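PDB 6D2S: HTH-type transcriptional regulator PrpR from Mycobacterium tuberculosis, which regulates transcription of the genes for breaking down short-chain fatty acids, including propionate derived from cholesterol, through the glyoxylate and methylcitrate cycles. Local coordinates for residues 87-92 with 126-131; 133-138 with 159-164. One frame throughout, in Å; residues are numbered along the deposited sequence.

Interaction 1 (87-92 with 126-131); sequences RAFQIA and LANYFA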
ATOM      1  N   ARG A  87       1.729  -3.453  12.853  1.00 16.98           N
ATOM      2  CA  ARG A  87       3.003  -3.432  13.569  1.00 16.13           C
ATOM      3  C   ARG A  87       4.157  -3.704  12.611  1.00 16.04           C
ATOM      4  O   ARG A  87       5.153  -2.975  12.588  1.00 13.34           O
ATOM      5  CB  ARG A  87       2.993  -4.456  14.706  1.00 17.98           C
ATOM      6  CG  ARG A  87       1.992  -4.129  15.806  1.00 15.35           C
ATOM      7  CD  ARG A  87       1.994  -5.181  16.913  1.00 15.05           C
ATOM      8  NE  ARG A  87       0.985  -4.875  17.927  1.00 20.41           N
ATOM      9  CZ  ARG A  87       0.914  -5.463  19.120  1.00 23.86           C
ATOM     10  NH1 ARG A  87       1.805  -6.386  19.460  1.00 18.44           N
ATOM     11  NH2 ARG A  87      -0.037  -5.117  19.983  1.00 22.85           N
ATOM     12  N   ALA A  88       4.037  -4.762  11.808  1.00 13.00           N
ATOM     13  CA  ALA A  88       5.074  -5.062  10.827  1.00 14.78           C
ATOM     14  C   ALA A  88       5.275  -3.894   9.871  1.00 15.52           C
ATOM     15  O   ALA A  88       6.416  -3.532   9.547  1.00 13.22           O
ATOM     16  CB  ALA A  88       4.707  -6.324  10.043  1.00 12.44           C
ATOM     17  N   PHE A  89       4.174  -3.301   9.402  1.00 11.57           N
ATOM     18  CA  PHE A  89       4.276  -2.182   8.462  1.00 12.03           C
ATOM     19  C   PHE A  89       5.079  -1.027   9.056  1.00 13.89           C
ATOM     20  O   PHE A  89       5.937  -0.439   8.381  1.00 12.95           O
ATOM     21  CB  PHE A  89       2.874  -1.721   8.058  1.00 12.73           C
ATOM     22  CG  PHE A  89       2.867  -0.749   6.916  1.00 14.26           C
ATOM     23  CD1 PHE A  89       2.742  -1.201   5.607  1.00 19.63           C
ATOM     24  CD2 PHE A  89       2.947   0.605   7.158  1.00 15.30           C
ATOM     25  CE1 PHE A  89       2.712  -0.304   4.554  1.00 22.19           C
ATOM     26  CE2 PHE A  89       2.931   1.518   6.110  1.00 22.66           C
ATOM     27  CZ  PHE A  89       2.813   1.063   4.814  1.00 18.39           C
ATOM     28  N   GLN A  90       4.828  -0.703  10.321  1.00 12.97           N
ATOM     29  CA  GLN A  90       5.576   0.367  10.974  1.00 12.33           C
ATOM     30  C   GLN A  90       7.056   0.029  11.086  1.00 12.18           C
ATOM     31  O   GLN A  90       7.913   0.892  10.871  1.00 13.10           O
ATOM     32  CB  GLN A  90       5.001   0.637  12.364  1.00 12.36           C
ATOM     33  CG  GLN A  90       3.605   1.202  12.334  1.00 14.68           C
ATOM     34  CD  GLN A  90       3.518   2.464  11.494  1.00 17.65           C
ATOM     35  OE1 GLN A  90       4.288   3.405  11.693  1.00 17.58           O
ATOM     36  NE2 GLN A  90       2.567   2.496  10.563  1.00 16.84           N
ATOM     37  N   ILE A  91       7.374  -1.210  11.476  1.00 11.53           N
ATOM     38  CA  ILE A  91       8.768  -1.596  11.653  1.00 11.15           C
ATOM     39  C   ILE A  91       9.495  -1.571  10.323  1.00 11.05           C
ATOM     40  O   ILE A  91      10.636  -1.101  10.227  1.00 12.26           O
ATOM     41  CB  ILE A  91       8.861  -2.984  12.316  1.00 10.46           C
ATOM     42  CG1 ILE A  91       8.156  -2.968  13.673  1.00 10.49           C
ATOM     43  CG2 ILE A  91      10.331  -3.400  12.463  1.00 11.14           C
ATOM     44  CD1 ILE A  91       7.782  -4.399  14.194  1.00 12.25           C
ATOM     45  N   ALA A  92       8.847  -2.075   9.268  1.00  9.57           N
ATOM     46  CA  ALA A  92       9.491  -2.084   7.962  1.00 10.79           C
ATOM     47  C   ALA A  92       9.640  -0.675   7.405  1.00 11.17           C
ATOM     48  O   ALA A  92      10.608  -0.395   6.685  1.00 11.79           O
ATOM     49  CB  ALA A  92       8.691  -2.977   6.993  1.00 11.46           C
ATOM     50  N   LEU A 126       8.313   6.674  -0.077  1.00 10.47           N
ATOM     51  CA  LEU A 126       9.172   5.570  -0.501  1.00 12.20           C
ATOM     52  C   LEU A 126       9.440   4.599   0.641  1.00 13.44           C
ATOM     53  O   LEU A 126       9.504   3.384   0.425  1.00 12.18           O
ATOM     54  CB  LEU A 126      10.490   6.107  -1.065  1.00 11.96           C
ATOM     55  CG  LEU A 126      10.287   6.801  -2.420  1.00 10.68           C
ATOM     56  CD1 LEU A 126      11.498   7.652  -2.756  1.00 11.69           C
ATOM     57  CD2 LEU A 126      10.037   5.743  -3.489  1.00 12.08           C
ATOM     58  N   ALA A 127       9.583   5.101   1.869  1.00 12.49           N
ATOM     59  CA  ALA A 127       9.704   4.180   2.997  1.00 12.22           C
ATOM     60  C   ALA A 127       8.425   3.366   3.178  1.00 14.49           C
ATOM     61  O   ALA A 127       8.482   2.159   3.454  1.00 13.42           O
ATOM     62  CB  ALA A 127      10.044   4.943   4.283  1.00 12.66           C
ATOM     63  N   ASN A 128       7.261   4.015   3.050  1.00 12.29           N
ATOM     64  CA  ASN A 128       5.998   3.281   3.075  1.00 11.95           C
ATOM     65  C   ASN A 128       5.928   2.281   1.931  1.00 13.36           C
ATOM     66  O   ASN A 128       5.423   1.165   2.108  1.00 11.49           O
ATOM     67  CB  ASN A 128       4.805   4.236   2.979  1.00 14.64           C
ATOM     68  CG  ASN A 128       4.593   5.041   4.235  1.00 20.93           C
ATOM     69  OD1 ASN A 128       4.971   4.629   5.329  1.00 26.20           O
ATOM     70  ND2 ASN A 128       3.981   6.199   4.084  1.00 24.01           N
ATOM     71  N   TYR A 129       6.371   2.685   0.735  1.00 11.80           N
ATOM     72  CA  TYR A 129       6.409   1.755  -0.395  1.00 12.03           C
ATOM     73  C   TYR A 129       7.242   0.522  -0.058  1.00 12.91           C
ATOM     74  O   TYR A 129       6.829  -0.624  -0.308  1.00 11.75           O
ATOM     75  CB  TYR A 129       6.965   2.466  -1.647  1.00 11.85           C
ATOM     76  CG  TYR A 129       7.031   1.555  -2.869  1.00 10.08           C
ATOM     77  CD1 TYR A 129       8.057   0.634  -3.008  1.00  9.77           C
ATOM     78  CD2 TYR A 129       6.056   1.621  -3.870  1.00 10.64           C
ATOM     79  CE1 TYR A 129       8.119  -0.218  -4.104  1.00  9.59           C
ATOM     80  CE2 TYR A 129       6.104   0.772  -4.970  1.00 13.94           C
ATOM     81  CZ  TYR A 129       7.145  -0.141  -5.082  1.00 11.17           C
ATOM     82  OH  TYR A 129       7.214  -0.981  -6.176  1.00 10.16           O
ATOM     83  N   PHE A 130       8.442   0.743   0.479  1.00 10.32           N
ATOM     84  CA  PHE A 130       9.298  -0.365   0.894  1.00 11.18           C
ATOM     85  C   PHE A 130       8.587  -1.273   1.890  1.00 10.23           C
ATOM     86  O   PHE A 130       8.675  -2.505   1.787  1.00 10.15           O
ATOM     87  CB  PHE A 130      10.591   0.186   1.505  1.00 11.80           C
ATOM     88  CG  PHE A 130      11.512  -0.875   2.041  1.00  9.79           C
ATOM     89  CD1 PHE A 130      12.492  -1.442   1.235  1.00 13.45           C
ATOM     90  CD2 PHE A 130      11.402  -1.301   3.364  1.00 12.70           C
ATOM     91  CE1 PHE A 130      13.352  -2.411   1.739  1.00 15.21           C
ATOM     92  CE2 PHE A 130      12.254  -2.266   3.867  1.00 15.61           C
ATOM     93  CZ  PHE A 130      13.228  -2.822   3.058  1.00 13.68           C
ATOM     94  N   ALA A 131       7.900  -0.685   2.876  1.00 11.52           N
ATOM     95  CA  ALA A 131       7.222  -1.505   3.881  1.00 14.09           C
ATOM     96  C   ALA A 131       6.160  -2.383   3.234  1.00 15.55           C
ATOM     97  O   ALA A 131       6.046  -3.568   3.555  1.00 12.54           O
ATOM     98  CB  ALA A 131       6.600  -0.623   4.967  1.00 12.57           C
TER

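Interaction 2 (133-138 with 159-164); sequences AFLLPY and FGVGFE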
ATOM      1  N   ALA A 133       6.261  -3.471   0.177  1.00  9.16           N
ATOM      2  CA  ALA A 133       6.943  -4.466  -0.638  1.00 10.80           C
ATOM      3  C   ALA A 133       7.668  -5.497   0.214  1.00 14.21           C
ATOM      4  O   ALA A 133       7.991  -6.575  -0.287  1.00 12.42           O
ATOM      5  CB  ALA A 133       7.930  -3.797  -1.598  1.00 11.53           C
ATOM      6  N   PHE A 134       7.908  -5.194   1.492  1.00  8.74           N
ATOM      7  CA  PHE A 134       8.493  -6.179   2.397  1.00 10.96           C
ATOM      8  C   PHE A 134       7.424  -7.123   2.959  1.00 12.69           C
ATOM      9  O   PHE A 134       7.603  -8.350   2.974  1.00 12.89           O
ATOM     10  CB  PHE A 134       9.225  -5.448   3.532  1.00 11.97           C
ATOM     11  CG  PHE A 134      10.134  -6.344   4.330  1.00 14.11           C
ATOM     12  CD1 PHE A 134       9.610  -7.223   5.265  1.00 14.34           C
ATOM     13  CD2 PHE A 134      11.500  -6.328   4.125  1.00 18.47           C
ATOM     14  CE1 PHE A 134      10.436  -8.073   5.987  1.00 18.23           C
ATOM     15  CE2 PHE A 134      12.326  -7.186   4.843  1.00 16.69           C
ATOM     16  CZ  PHE A 134      11.787  -8.049   5.774  1.00 17.92           C
ATOM     17  N   LEU A 135       6.309  -6.556   3.439  1.00 10.58           N
ATOM     18  CA  LEU A 135       5.195  -7.369   3.928  1.00 10.92           C
ATOM     19  C   LEU A 135       4.592  -8.227   2.828  1.00 12.08           C
ATOM     20  O   LEU A 135       4.077  -9.321   3.099  1.00 13.51           O
ATOM     21  CB  LEU A 135       4.102  -6.473   4.511  1.00 10.57           C
ATOM     22  CG  LEU A 135       4.276  -6.108   5.988  1.00 17.92           C
ATOM     23  CD1 LEU A 135       5.626  -5.434   6.217  1.00 18.99           C
ATOM     24  CD2 LEU A 135       3.129  -5.224   6.419  1.00 15.81           C
ATOM     25  N   LEU A 136       4.601  -7.729   1.594  1.00 10.44           N
ATOM     26  CA  LEU A 136       3.977  -8.404   0.462  1.00 11.16           C
ATOM     27  C   LEU A 136       5.043  -8.561  -0.614  1.00 11.32           C
ATOM     28  O   LEU A 136       5.054  -7.833  -1.619  1.00 12.03           O
ATOM     29  CB  LEU A 136       2.768  -7.615  -0.041  1.00 11.29           C
ATOM     30  CG  LEU A 136       1.769  -7.291   1.074  1.00 11.60           C
ATOM     31  CD1 LEU A 136       0.749  -6.227   0.597  1.00 13.56           C
ATOM     32  CD2 LEU A 136       1.069  -8.581   1.538  1.00 12.32           C
ATOM     33  N   PRO A 137       5.974  -9.489  -0.416  1.00 11.08           N
ATOM     34  CA  PRO A 137       7.091  -9.628  -1.358  1.00 12.33           C
ATOM     35  C   PRO A 137       6.578  -9.961  -2.752  1.00 11.26           C
ATOM     36  O   PRO A 137       5.662 -10.771  -2.925  1.00 11.41           O
ATOM     37  CB  PRO A 137       7.930 -10.768  -0.756  1.00 16.29           C
ATOM     38  CG  PRO A 137       6.999 -11.497   0.160  1.00 17.52           C
ATOM     39  CD  PRO A 137       6.075 -10.436   0.710  1.00 15.24           C
ATOM     40  N   TYR A 138       7.210  -9.349  -3.756  1.00 10.62           N
ATOM     41  CA  TYR A 138       6.580  -9.223  -5.070  1.00 11.49           C
ATOM     42  C   TYR A 138       6.145 -10.568  -5.652  1.00 14.52           C
ATOM     43  O   TYR A 138       4.971 -10.752  -5.996  1.00 10.44           O
ATOM     44  CB  TYR A 138       7.525  -8.498  -6.043  1.00 11.71           C
ATOM     45  CG  TYR A 138       6.810  -8.010  -7.284  1.00  9.90           C
ATOM     46  CD1 TYR A 138       6.450  -8.905  -8.296  1.00  9.78           C
ATOM     47  CD2 TYR A 138       6.480  -6.668  -7.439  1.00 12.40           C
ATOM     48  CE1 TYR A 138       5.779  -8.476  -9.428  1.00  9.81           C
ATOM     49  CE2 TYR A 138       5.799  -6.225  -8.584  1.00 10.00           C
ATOM     50  CZ  TYR A 138       5.459  -7.140  -9.570  1.00  9.87           C
ATOM     51  OH  TYR A 138       4.798  -6.712 -10.700  1.00 11.09           O
ATOM     52  N   PHE A 159      -1.976 -12.783   4.058  1.00 14.72           N
ATOM     53  CA  PHE A 159      -0.757 -12.088   4.459  1.00 14.01           C
ATOM     54  C   PHE A 159      -0.896 -11.351   5.784  1.00 18.27           C
ATOM     55  O   PHE A 159       0.115 -10.878   6.319  1.00 19.58           O
ATOM     56  CB  PHE A 159      -0.306 -11.117   3.362  1.00 13.23           C
ATOM     57  CG  PHE A 159       0.177 -11.818   2.132  1.00 13.74           C
ATOM     58  CD1 PHE A 159       1.487 -12.256   2.042  1.00 18.45           C
ATOM     59  CD2 PHE A 159      -0.688 -12.090   1.086  1.00 15.49           C
ATOM     60  CE1 PHE A 159       1.944 -12.925   0.914  1.00 20.43           C
ATOM     61  CE2 PHE A 159      -0.238 -12.762  -0.051  1.00 15.95           C
ATOM     62  CZ  PHE A 159       1.079 -13.182  -0.135  1.00 20.02           C
ATOM     63  N   GLY A 160      -2.105 -11.285   6.337  1.00 17.28           N
ATOM     64  CA  GLY A 160      -2.330 -10.632   7.616  1.00 19.98           C
ATOM     65  C   GLY A 160      -2.322  -9.123   7.567  1.00 21.27           C
ATOM     66  O   GLY A 160      -1.899  -8.478   8.538  1.00 17.57           O
ATOM     67  N   VAL A 161      -2.790  -8.530   6.470  1.00 15.95           N
ATOM     68  CA  VAL A 161      -2.759  -7.086   6.294  1.00 15.13           C
ATOM     69  C   VAL A 161      -4.161  -6.590   5.956  1.00 15.27           C
ATOM     70  O   VAL A 161      -5.059  -7.363   5.618  1.00 19.10           O
ATOM     71  CB  VAL A 161      -1.746  -6.655   5.212  1.00 17.98           C
ATOM     72  CG1 VAL A 161      -0.337  -7.100   5.610  1.00 13.67           C
ATOM     73  CG2 VAL A 161      -2.121  -7.244   3.856  1.00 18.37           C
ATOM     74  N   GLY A 162      -4.336  -5.268   6.044  1.00 16.34           N
ATOM     75  CA  GLY A 162      -5.638  -4.670   5.826  1.00 13.81           C
ATOM     76  C   GLY A 162      -5.989  -4.472   4.356  1.00 17.68           C
ATOM     77  O   GLY A 162      -5.157  -4.575   3.458  1.00 15.75           O
ATOM     78  N   PHE A 163      -7.272  -4.175   4.139  1.00 15.64           N
ATOM     79  CA  PHE A 163      -7.834  -4.065   2.794  1.00 13.41           C
ATOM     80  C   PHE A 163      -7.092  -3.031   1.943  1.00 14.02           C
ATOM     81  O   PHE A 163      -6.728  -3.310   0.795  1.00 14.56           O
ATOM     82  CB  PHE A 163      -9.317  -3.715   2.916  1.00 18.39           C
ATOM     83  CG  PHE A 163     -10.091  -3.853   1.635  1.00 22.99           C
ATOM     84  CD1 PHE A 163     -10.207  -2.784   0.767  1.00 22.25           C
ATOM     85  CD2 PHE A 163     -10.716  -5.050   1.313  1.00 21.75           C
ATOM     86  CE1 PHE A 163     -10.936  -2.901  -0.407  1.00 23.93           C
ATOM     87  CE2 PHE A 163     -11.443  -5.174   0.143  1.00 20.15           C
ATOM     88  CZ  PHE A 163     -11.546  -4.099  -0.722  1.00 24.64           C
ATOM     89  N   GLU A 164      -6.863  -1.821   2.478  1.00 12.80           N
ATOM     90  CA  GLU A 164      -6.201  -0.818   1.648  1.00 14.75           C
ATOM     91  C   GLU A 164      -4.735  -1.160   1.416  1.00 15.38           C
ATOM     92  O   GLU A 164      -4.166  -0.754   0.395  1.00 13.24           O
ATOM     93  CB  GLU A 164      -6.340   0.586   2.252  1.00 15.30           C
ATOM     94  CG  GLU A 164      -5.562   0.823   3.537  1.00 19.70           C
ATOM     95  CD  GLU A 164      -6.367   0.500   4.786  1.00 22.60           C
ATOM     96  OE1 GLU A 164      -7.209  -0.436   4.748  1.00 18.72           O
ATOM     97  OE2 GLU A 164      -6.160   1.201   5.804  1.00 18.74           O
TER

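Interaction 1 (87-92 with 126-131)
A buried packing of helix 84-99 on helix 116-135, with no hydrogen bond between the segments, brings Ala92 against Ala131 and lays Phe89 against Ala131 and Asn128. The short segment axes approach to 8.6 Å, with 129° between their N-to-C directions. Alanine suits the point of closest backbone approach, where Ala92 CB stands 3.7 Å from Ala131 CB and the two CA atoms are 4.7 Å apart. With only a methyl on each side, the backbones can come this close.

Phe89 extends the contact. With CG anti to the backbone N (chi1 -170°), the ring lies against helix 116-135. Ala131 CB sits over the centre of one ring face, 4.0 Å from the centroid and 12° off the normal, a CH-pi contact; the same methyl also touches the carbonyl atom Phe89 O at 3.5 Å. These helices belong to the IrrE N-terminal-like domain of the peptidase MA clan. In metallopeptidases of this clan the counterpart of helix 84-99 usually carries the HEXXH zinc motif, whose histidines and glutamate are probably replaced in PrpR.

At the border, Asn128 crosses the Phe89 side chain at about a right angle, bringing OD1 to 3.8 Å from Phe89 CE2. A polar residue fits this partly exposed place, and OD1 also takes a weak hydrogen bond with Thr93 OG1. On Phe130 the contact is at the ring edge, where CD2 lies 3.5 Å from Ala92 O; the same side chain packs on Leu21, Ala25 and Met28 of helix 19-31.

Interaction 2 (133-138 with 159-164)
Leu136 presses its CD2 methyl against Phe159 in a close aliphatic-aromatic contact. The methyl lies 3.4 Å from Phe159 CG and equally close to Phe159 CB, so it is lodged against the CB-CG bond, at the root of the ring. The two side chains run obliquely to each other. The Phe159 side chain also packs on Glu140 and Ala144 of helix 138-147.

Aliphatic contacts continue the seam. Val161 offers one methyl to each leucine: CG1 is 4.0 Å from Leu135 CD2, while CG2 is 4.2 Å from Leu136 CD2. Branched apolar residues suit this buried place because each divides its contacts among several neighbours, and Val161 also touches Val166 of helix 163-170.

Polar backbone groups take a smaller part, and no hydrogen bond joins the two segments. Leu135 O approaches Phe159 CD1 at 4.1 Å, a loose contact, whereas Leu136 O accepts a hydrogen bond from Arg169 NE, a tie from the same region to helix 163-170.

Both segments span a turn between two helices. Leu136 is the first residue to leave helical geometry after helix 116-135, and Pro137, which has no N-H to continue the bonding of that helix, stands at the N-cap of helix 138-147. Gly160, just after helix 152-159, has a positive phi of 76°, readily adopted by glycine, and Gly162 is the N-cap of helix 163-170. The Leu-Leu-Pro of residues 135-137 ending helix 116-135 is reminiscent of M78-type peptidases, consistent with an IrrE-like fold.

How the interactions relate
Along the chain, helix 84-99 comes first, and interaction 1 closes when residues 126-131 fold back on it across 33 mostly helical residues. Helix 116-135 then runs on, and interaction 2 opens at its C-terminal end, closing across 20 residues that carry most of helices 138-147 and 152-159. The two loops therefore follow in series, neither nested nor crossed, with centres 10 Å apart. Helix 116-135 serves both, and Leu135 bridges them: its CD2 lies 3.7 Å from Phe89 N and its CD1 4.0 Å from Ala92 CB. Together they tie helix 84-99 to the turn leading into helix 163-170 within the IrrE-like domain.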